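Aldehyde dehydrogenase (Staphylococcus aureus, PDB 6K10) oxidises 4,4'-diaponeurosporenal to 4,4'-diaponeurosporenoic acid with NAD+, a step in the biosynthesis of the carotenoid staphyloxanthin. Local coordinates at residues A[253-258]-A[342-347]; A[299-304]-A[323-328]. The protein carries 1 engineered substitution. All coordinates share one frame; numbering follows the deposited sequence.

Contact 1: A[253-258]-A[342-347]; sequences APDYIL and EEIFGP
The Glu-Glu-Ile-Phe-Gly-Pro loop, a signature sequence of aldehyde dehydrogenases, is tied here to Asp255, near the N-terminal end of strand 256-260. The tie is a side-chain-to-backbone hydrogen bond: Ile344 N donates to Asp255 OD2 at 3.0 Å, almost straight (175°). The carboxylate gets there because CG stands anti to the backbone N (chi1 -174°). A water donates to the same OD2 at 2.7 Å and accepts from Phe345 N at 3.0 Å, so two successive amides of the loop converge on one oxygen, one directly and one through water. The other oxygen, OD1, is salt-bridged to Lys221, which probably steadies the negative charge. Ile344 lays its side chain across this group: CD1 comes within 3.5 Å of Asp255 OD1 and 3.3 Å of Asp255 O, a buried carbonyl oxygen with no polar partner in the model. Next to it, Glu343 comes about 5 Å, side chain to side chain, from the engineered Ser251 at a predicted active-site position, while its OE1 takes Gly220 N. Beyond the contact, Ile344 packs on Pro350 of strand 348-354, and Ile257 pairs with that same strand, parallel and adjacent to 256-260.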
ATOM      1  N   ALA A 253     -10.506   9.318 -18.948  1.00 18.65           N
ATOM      2  CA  ALA A 253     -11.428   9.728 -19.990  1.00 19.09           C
ATOM      3  C   ALA A 253     -12.323   8.556 -20.383  1.00 21.25           C
ATOM      4  O   ALA A 253     -11.880   7.405 -20.398  1.00 19.96           O
ATOM      5  CB  ALA A 253     -10.672  10.227 -21.217  1.00 22.35           C
ATOM      6  N   PRO A 254     -13.591   8.819 -20.689  1.00 19.35           N
ATOM      7  CA  PRO A 254     -14.426   7.781 -21.305  1.00 19.12           C
ATOM      8  C   PRO A 254     -13.717   7.166 -22.500  1.00 23.05           C
ATOM      9  O   PRO A 254     -13.446   7.841 -23.497  1.00 22.43           O
ATOM     10  CB  PRO A 254     -15.679   8.554 -21.724  1.00 23.93           C
ATOM     11  CG  PRO A 254     -15.785   9.625 -20.689  1.00 23.15           C
ATOM     12  CD  PRO A 254     -14.357  10.051 -20.430  1.00 19.80           C
ATOM     13  N   ASP A 255     -13.372   5.885 -22.382  1.00 20.27           N
ATOM     14  CA  ASP A 255     -12.756   5.231 -23.527  1.00 20.26           C
ATOM     15  C   ASP A 255     -13.806   4.801 -24.544  1.00 18.51           C
ATOM     16  O   ASP A 255     -13.696   5.134 -25.727  1.00 19.50           O
ATOM     17  CB  ASP A 255     -11.916   4.031 -23.079  1.00 19.59           C
ATOM     18  CG  ASP A 255     -11.133   3.415 -24.223  1.00 20.95           C
ATOM     19  OD1 ASP A 255     -11.707   2.602 -24.979  1.00 19.44           O
ATOM     20  OD2 ASP A 255      -9.942   3.770 -24.380  1.00 22.58           O
ATOM     21  N   TYR A 256     -14.834   4.084 -24.100  1.00 18.88           N
ATOM     22  CA  TYR A 256     -15.899   3.620 -24.978  1.00 20.60           C
ATOM     23  C   TYR A 256     -17.225   3.672 -24.239  1.00 19.94           C
ATOM     24  O   TYR A 256     -17.271   3.784 -23.014  1.00 21.23           O
ATOM     25  CB  TYR A 256     -15.615   2.200 -25.506  1.00 21.00           C
ATOM     26  CG  TYR A 256     -15.559   1.141 -24.423  1.00 21.86           C
ATOM     27  CD1 TYR A 256     -14.366   0.845 -23.777  1.00 19.82           C
ATOM     28  CD2 TYR A 256     -16.695   0.425 -24.058  1.00 21.10           C
ATOM     29  CE1 TYR A 256     -14.302  -0.120 -22.794  1.00 19.98           C
ATOM     30  CE2 TYR A 256     -16.643  -0.546 -23.071  1.00 23.22           C
ATOM     31  CZ  TYR A 256     -15.443  -0.815 -22.442  1.00 21.55           C
ATOM     32  OH  TYR A 256     -15.380  -1.780 -21.461  1.00 20.92           O
ATOM     33  N   ILE A 257     -18.310   3.574 -25.003  1.00 21.13           N
ATOM     34  CA  ILE A 257     -19.664   3.665 -24.472  1.00 19.33           C
ATOM     35  C   ILE A 257     -20.385   2.343 -24.714  1.00 21.75           C
ATOM     36  O   ILE A 257     -20.335   1.794 -25.819  1.00 24.04           O
ATOM     37  CB  ILE A 257     -20.441   4.837 -25.103  1.00 20.50           C
ATOM     38  CG1 ILE A 257     -19.712   6.159 -24.845  1.00 25.08           C
ATOM     39  CG2 ILE A 257     -21.884   4.880 -24.580  1.00 19.96           C
ATOM     40  CD1 ILE A 257     -20.520   7.416 -25.171  1.00 27.61           C
ATOM     41  N   LEU A 258     -21.027   1.827 -23.669  1.00 20.18           N
ATOM     42  CA  LEU A 258     -22.009   0.753 -23.763  1.00 18.63           C
ATOM     43  C   LEU A 258     -23.358   1.401 -23.494  1.00 19.43           C
ATOM     44  O   LEU A 258     -23.644   1.783 -22.354  1.00 23.21           O
ATOM     45  CB  LEU A 258     -21.717  -0.356 -22.754  1.00 22.76           C
ATOM     46  CG  LEU A 258     -20.523  -1.267 -23.027  1.00 23.33           C
ATOM     47  CD1 LEU A 258     -20.149  -2.000 -21.755  1.00 23.26           C
ATOM     48  CD2 LEU A 258     -20.817  -2.258 -24.149  1.00 27.66           C
ATOM     49  N   GLU A 342      -7.177  -1.411 -27.863  1.00 27.60           N
ATOM     50  CA  GLU A 342      -6.149  -0.624 -27.198  1.00 28.41           C
ATOM     51  C   GLU A 342      -6.794   0.550 -26.478  1.00 25.76           C
ATOM     52  O   GLU A 342      -7.879   1.006 -26.851  1.00 24.57           O
ATOM     53  CB  GLU A 342      -5.096  -0.114 -28.200  1.00 33.38           C
ATOM     54  CG  GLU A 342      -5.634   0.878 -29.229  1.00 36.29           C
ATOM     55  CD  GLU A 342      -4.543   1.482 -30.100  1.00 38.18           C
ATOM     56  OE1 GLU A 342      -4.272   0.926 -31.186  1.00 36.86           O
ATOM     57  OE2 GLU A 342      -3.959   2.515 -29.704  1.00 36.62           O
ATOM     58  N   GLU A 343      -6.123   1.024 -25.429  1.00 24.34           N
ATOM     59  CA  GLU A 343      -6.527   2.274 -24.799  1.00 25.72           C
ATOM     60  C   GLU A 343      -6.407   3.401 -25.813  1.00 23.36           C
ATOM     61  O   GLU A 343      -5.324   3.650 -26.353  1.00 21.58           O
ATOM     62  CB  GLU A 343      -5.667   2.554 -23.567  1.00 22.97           C
ATOM     63  CG  GLU A 343      -6.010   3.857 -22.845  1.00 23.67           C
ATOM     64  CD  GLU A 343      -5.323   3.983 -21.493  1.00 24.61           C
ATOM     65  OE1 GLU A 343      -4.511   3.098 -21.148  1.00 24.71           O
ATOM     66  OE2 GLU A 343      -5.603   4.964 -20.771  1.00 23.97           O
ATOM     67  N   ILE A 344      -7.525   4.071 -26.086  1.00 23.12           N
ATOM     68  CA  ILE A 344      -7.565   5.035 -27.182  1.00 19.74           C
ATOM     69  C   ILE A 344      -6.682   6.237 -26.875  1.00 19.84           C
ATOM     70  O   ILE A 344      -5.847   6.637 -27.696  1.00 22.26           O
ATOM     71  CB  ILE A 344      -9.017   5.450 -27.468  1.00 20.87           C
ATOM     72  CG1 ILE A 344      -9.836   4.212 -27.832  1.00 20.77           C
ATOM     73  CG2 ILE A 344      -9.074   6.487 -28.574  1.00 18.01           C
ATOM     74  CD1 ILE A 344     -11.306   4.463 -27.903  1.00 18.06           C
ATOM     75  N   PHE A 345      -6.848   6.824 -25.690  1.00 20.66           N
ATOM     76  CA  PHE A 345      -6.062   7.976 -25.255  1.00 22.73           C
ATOM     77  C   PHE A 345      -6.098   9.081 -26.310  1.00 22.53           C
ATOM     78  O   PHE A 345      -5.077   9.662 -26.683  1.00 20.64           O
ATOM     79  CB  PHE A 345      -4.624   7.564 -24.932  1.00 21.56           C
ATOM     80  CG  PHE A 345      -4.101   8.138 -23.646  1.00 23.14           C
ATOM     81  CD1 PHE A 345      -4.549   7.656 -22.426  1.00 19.36           C
ATOM     82  CD2 PHE A 345      -3.153   9.146 -23.656  1.00 24.54           C
ATOM     83  CE1 PHE A 345      -4.067   8.178 -21.239  1.00 22.61           C
ATOM     84  CE2 PHE A 345      -2.666   9.672 -22.472  1.00 24.09           C
ATOM     85  CZ  PHE A 345      -3.125   9.188 -21.262  1.00 19.91           C
ATOM     86  N   GLY A 346      -7.301   9.348 -26.809  1.00 21.71           N
ATOM     87  CA  GLY A 346      -7.508  10.321 -27.853  1.00 19.86           C
ATOM     88  C   GLY A 346      -8.981  10.606 -28.059  1.00 19.19           C
ATOM     89  O   GLY A 346      -9.847   9.999 -27.421  1.00 21.95           O
ATOM     90  N   PRO A 347      -9.299  11.532 -28.972  1.00 20.96           N
ATOM     91  CA  PRO A 347     -10.677  12.014 -29.141  1.00 22.41           C
ATOM     92  C   PRO A 347     -11.518  11.155 -30.084  1.00 18.32           C
ATOM     93  O   PRO A 347     -12.247  11.671 -30.940  1.00 19.51           O
ATOM     94  CB  PRO A 347     -10.473  13.420 -29.693  1.00 22.75           C
ATOM     95  CG  PRO A 347      -9.236  13.285 -30.532  1.00 22.78           C
ATOM     96  CD  PRO A 347      -8.364  12.242 -29.865  1.00 21.95           C
TER
HETATM   97  O   HOH W   1      -8.949   6.108 -23.610  1.00 21.62           O

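Contact 2: A[299-304]-A[323-328]; sequences HRLTSL and RYIEPT
A helix-on-sheet packing joins Leu301 and Thr302 of helix 295-307 to Ile325 of strand 324-330, in the catalytic part of the aldehyde dehydrogenase fold and away from the predicted active-site residues. No hydrogen bond crosses between the two segments; what holds them is apolar, and it turns on one methyl. Ile325 CD1 pushes against the helix at 3.4 Å from Leu301 CB, closer than ordinary van der Waals contact, and lies 4.0 Å from Leu301 CD1. Thr302 CG2 meets the same methyl from a second helix position at 3.9 Å. Ile325 can deliver its tip this far because the chain beyond CB is fully extended (chi2 -174°). Tyr298 and Leu305 also touch Ile325, so four positions along one side of the helix gather round this isoleucine.

Thr302 has its two branches sorted by chemistry: the methyl goes to the strand, while OG1 turns back to its own helix, with Tyr298 O and His299 O both within weak hydrogen-bonding reach. Leu301 CG also lies over one face of the Arg300 guanidinium, 3.7 Å above its plane and offset toward the rim; that guanidinium is salt-bridged to Glu342.

The strand is shaped by a G1 beta bulge, in which Arg323 and Tyr324 both face Asp319; Arg323 takes the left-handed backbone conformation. Tyr289 OH hydrogen-bonds to Ile325 O, so the residue carrying the apolar contact has a polar tie through its backbone. Farther along, the strand is interrupted at Glu326 and Pro327, and beyond them Thr328 OG1 receives Gly316 N and itself donates to Glu326 O at 2.8 Å, approaching from above the carbonyl plane, 44° out of it.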
ATOM      1  N   HIS A 299      -0.278   9.637 -35.351  1.00 22.13           N
ATOM      2  CA  HIS A 299      -0.420   8.587 -36.355  1.00 18.75           C
ATOM      3  C   HIS A 299      -1.050   7.332 -35.769  1.00 21.08           C
ATOM      4  O   HIS A 299      -1.767   6.612 -36.474  1.00 23.33           O
ATOM      5  CB  HIS A 299       0.941   8.271 -36.975  1.00 22.85           C
ATOM      6  CG  HIS A 299       1.441   9.339 -37.896  1.00 26.92           C
ATOM      7  ND1 HIS A 299       2.764   9.723 -37.943  1.00 31.05           N
ATOM      8  CD2 HIS A 299       0.795  10.102 -38.808  1.00 27.99           C
ATOM      9  CE1 HIS A 299       2.911  10.679 -38.843  1.00 31.49           C
ATOM     10  NE2 HIS A 299       1.731  10.927 -39.382  1.00 28.86           N
ATOM     11  N   ARG A 300      -0.787   7.046 -34.492  1.00 20.07           N
ATOM     12  CA  ARG A 300      -1.494   5.963 -33.820  1.00 20.25           C
ATOM     13  C   ARG A 300      -3.001   6.174 -33.889  1.00 20.61           C
ATOM     14  O   ARG A 300      -3.761   5.228 -34.128  1.00 22.65           O
ATOM     15  CB  ARG A 300      -1.036   5.866 -32.365  1.00 21.13           C
ATOM     16  CG  ARG A 300      -1.758   4.808 -31.552  1.00 21.76           C
ATOM     17  CD  ARG A 300      -1.287   4.813 -30.106  1.00 20.72           C
ATOM     18  NE  ARG A 300      -1.609   6.060 -29.417  1.00 22.78           N
ATOM     19  CZ  ARG A 300      -2.810   6.360 -28.933  1.00 22.35           C
ATOM     20  NH1 ARG A 300      -3.010   7.518 -28.319  1.00 23.57           N
ATOM     21  NH2 ARG A 300      -3.816   5.504 -29.065  1.00 21.89           N
ATOM     22  N   LEU A 301      -3.447   7.416 -33.705  1.00 23.06           N
ATOM     23  CA  LEU A 301      -4.877   7.696 -33.662  1.00 22.05           C
ATOM     24  C   LEU A 301      -5.483   7.812 -35.058  1.00 23.86           C
ATOM     25  O   LEU A 301      -6.630   7.403 -35.268  1.00 24.23           O
ATOM     26  CB  LEU A 301      -5.130   8.967 -32.851  1.00 24.03           C
ATOM     27  CG  LEU A 301      -4.971   8.855 -31.334  1.00 26.73           C
ATOM     28  CD1 LEU A 301      -4.800  10.230 -30.707  1.00 26.43           C
ATOM     29  CD2 LEU A 301      -6.174   8.142 -30.738  1.00 26.25           C
ATOM     30  N   THR A 302      -4.743   8.366 -36.027  1.00 23.43           N
ATOM     31  CA  THR A 302      -5.266   8.398 -37.392  1.00 22.01           C
ATOM     32  C   THR A 302      -5.292   7.005 -38.007  1.00 25.04           C
ATOM     33  O   THR A 302      -6.135   6.725 -38.867  1.00 25.56           O
ATOM     34  CB  THR A 302      -4.452   9.350 -38.274  1.00 25.83           C
ATOM     35  OG1 THR A 302      -3.098   8.893 -38.373  1.00 23.46           O
ATOM     36  CG2 THR A 302      -4.476  10.763 -37.709  1.00 26.67           C
ATOM     37  N   SER A 303      -4.384   6.122 -37.585  1.00 24.71           N
ATOM     38  CA  SER A 303      -4.488   4.723 -37.982  1.00 27.58           C
ATOM     39  C   SER A 303      -5.781   4.109 -37.459  1.00 25.82           C
ATOM     40  O   SER A 303      -6.460   3.365 -38.174  1.00 25.10           O
ATOM     41  CB  SER A 303      -3.274   3.940 -37.479  1.00 29.72           C
ATOM     42  OG  SER A 303      -3.269   2.618 -37.991  1.00 30.53           O
ATOM     43  N   LEU A 304      -6.145   4.425 -36.213  1.00 25.74           N
ATOM     44  CA  LEU A 304      -7.410   3.947 -35.666  1.00 25.79           C
ATOM     45  C   LEU A 304      -8.597   4.553 -36.407  1.00 25.15           C
ATOM     46  O   LEU A 304      -9.597   3.868 -36.654  1.00 26.01           O
ATOM     47  CB  LEU A 304      -7.483   4.261 -34.172  1.00 28.47           C
ATOM     48  CG  LEU A 304      -6.576   3.400 -33.290  1.00 30.37           C
ATOM     49  CD1 LEU A 304      -6.368   4.041 -31.927  1.00 30.45           C
ATOM     50  CD2 LEU A 304      -7.167   2.008 -33.134  1.00 32.38           C
ATOM     51  N   ARG A 323      -1.088  18.550 -35.535  1.00 21.69           N
ATOM     52  CA  ARG A 323      -1.347  17.362 -34.722  1.00 21.50           C
ATOM     53  C   ARG A 323      -2.785  17.377 -34.211  1.00 23.44           C
ATOM     54  O   ARG A 323      -3.065  17.095 -33.045  1.00 22.19           O
ATOM     55  CB  ARG A 323      -0.336  17.240 -33.580  1.00 21.39           C
ATOM     56  CG  ARG A 323       1.108  17.239 -34.070  1.00 22.61           C
ATOM     57  CD  ARG A 323       2.082  16.753 -33.011  1.00 29.57           C
ATOM     58  NE  ARG A 323       1.929  17.445 -31.735  1.00 32.96           N
ATOM     59  CZ  ARG A 323       2.650  18.500 -31.370  1.00 34.35           C
ATOM     60  NH1 ARG A 323       2.448  19.066 -30.189  1.00 36.56           N
ATOM     61  NH2 ARG A 323       3.571  18.992 -32.188  1.00 35.98           N
ATOM     62  N   TYR A 324      -3.702  17.714 -35.112  1.00 24.01           N
ATOM     63  CA  TYR A 324      -5.107  17.919 -34.791  1.00 21.10           C
ATOM     64  C   TYR A 324      -5.920  16.692 -35.171  1.00 23.03           C
ATOM     65  O   TYR A 324      -5.749  16.138 -36.261  1.00 26.76           O
ATOM     66  CB  TYR A 324      -5.651  19.144 -35.526  1.00 24.30           C
ATOM     67  CG  TYR A 324      -7.159  19.231 -35.538  1.00 26.29           C
ATOM     68  CD1 TYR A 324      -7.864  19.590 -34.397  1.00 25.79           C
ATOM     69  CD2 TYR A 324      -7.880  18.952 -36.693  1.00 24.20           C
ATOM     70  CE1 TYR A 324      -9.243  19.670 -34.406  1.00 27.59           C
ATOM     71  CE2 TYR A 324      -9.259  19.031 -36.712  1.00 27.74           C
ATOM     72  CZ  TYR A 324      -9.936  19.390 -35.564  1.00 28.12           C
ATOM     73  OH  TYR A 324     -11.311  19.472 -35.570  1.00 28.35           O
ATOM     74  N   ILE A 325      -6.809  16.278 -34.273  1.00 19.30           N
ATOM     75  CA  ILE A 325      -7.787  15.237 -34.556  1.00 22.57           C
ATOM     76  C   ILE A 325      -9.134  15.703 -34.027  1.00 23.14           C
ATOM     77  O   ILE A 325      -9.264  16.022 -32.839  1.00 22.16           O
ATOM     78  CB  ILE A 325      -7.396  13.883 -33.948  1.00 23.65           C
ATOM     79  CG1 ILE A 325      -6.100  13.394 -34.592  1.00 25.55           C
ATOM     80  CG2 ILE A 325      -8.511  12.867 -34.153  1.00 23.81           C
ATOM     81  CD1 ILE A 325      -5.704  12.024 -34.188  1.00 27.78           C
ATOM     82  N   GLU A 326     -10.123  15.753 -34.912  1.00 23.59           N
ATOM     83  CA  GLU A 326     -11.452  16.219 -34.559  1.00 23.09           C
ATOM     84  C   GLU A 326     -12.132  15.234 -33.608  1.00 22.73           C
ATOM     85  O   GLU A 326     -11.898  14.024 -33.686  1.00 19.63           O
ATOM     86  CB  GLU A 326     -12.287  16.382 -35.827  1.00 21.69           C
ATOM     87  CG  GLU A 326     -13.636  17.042 -35.642  1.00 25.01           C
ATOM     88  CD  GLU A 326     -14.438  17.078 -36.929  1.00 26.90           C
ATOM     89  OE1 GLU A 326     -15.406  17.862 -37.006  1.00 29.87           O
ATOM     90  OE2 GLU A 326     -14.102  16.319 -37.862  1.00 28.40           O
ATOM     91  N   PRO A 327     -12.963  15.727 -32.687  1.00 22.18           N
ATOM     92  CA  PRO A 327     -13.813  14.822 -31.907  1.00 20.07           C
ATOM     93  C   PRO A 327     -14.608  13.908 -32.825  1.00 22.17           C
ATOM     94  O   PRO A 327     -15.295  14.363 -33.742  1.00 24.55           O
ATOM     95  CB  PRO A 327     -14.720  15.780 -31.131  1.00 22.48           C
ATOM     96  CG  PRO A 327     -13.870  16.977 -30.926  1.00 21.93           C
ATOM     97  CD  PRO A 327     -13.045  17.112 -32.190  1.00 22.68           C
ATOM     98  N   THR A 328     -14.503  12.605 -32.578  1.00 22.49           N
ATOM     99  CA  THR A 328     -15.030  11.601 -33.490  1.00 18.04           C
ATOM    100  C   THR A 328     -15.866  10.587 -32.727  1.00 18.67           C
ATOM    101  O   THR A 328     -15.423  10.058 -31.703  1.00 21.62           O
ATOM    102  CB  THR A 328     -13.893  10.890 -34.230  1.00 22.02           C
ATOM    103  OG1 THR A 328     -13.088  11.859 -34.912  1.00 24.22           O
ATOM    104  CG2 THR A 328     -14.449   9.896 -35.236  1.00 25.48           C
TER

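From the N terminus, the chain enters contact 1 at 253-258, runs through helix 264-279 into helix 295-307, and there opens contact 2. That one closes first, when strand 324-330 returns against the helix; contact 1 closes later, at 342-347, so the shorter loop lies wholly within the longer. The two centres are 12 Å apart, and the contacts touch: Arg300 NH2 comes 2.7 Å from Ile344 O, a probable hydrogen bond, and Thr328 N is 2.9 Å from Pro347 O. Strand 348-354, entered straight after contact 1, pairs parallel with both 256-260 and 324-330, placing the two closures on one sheet.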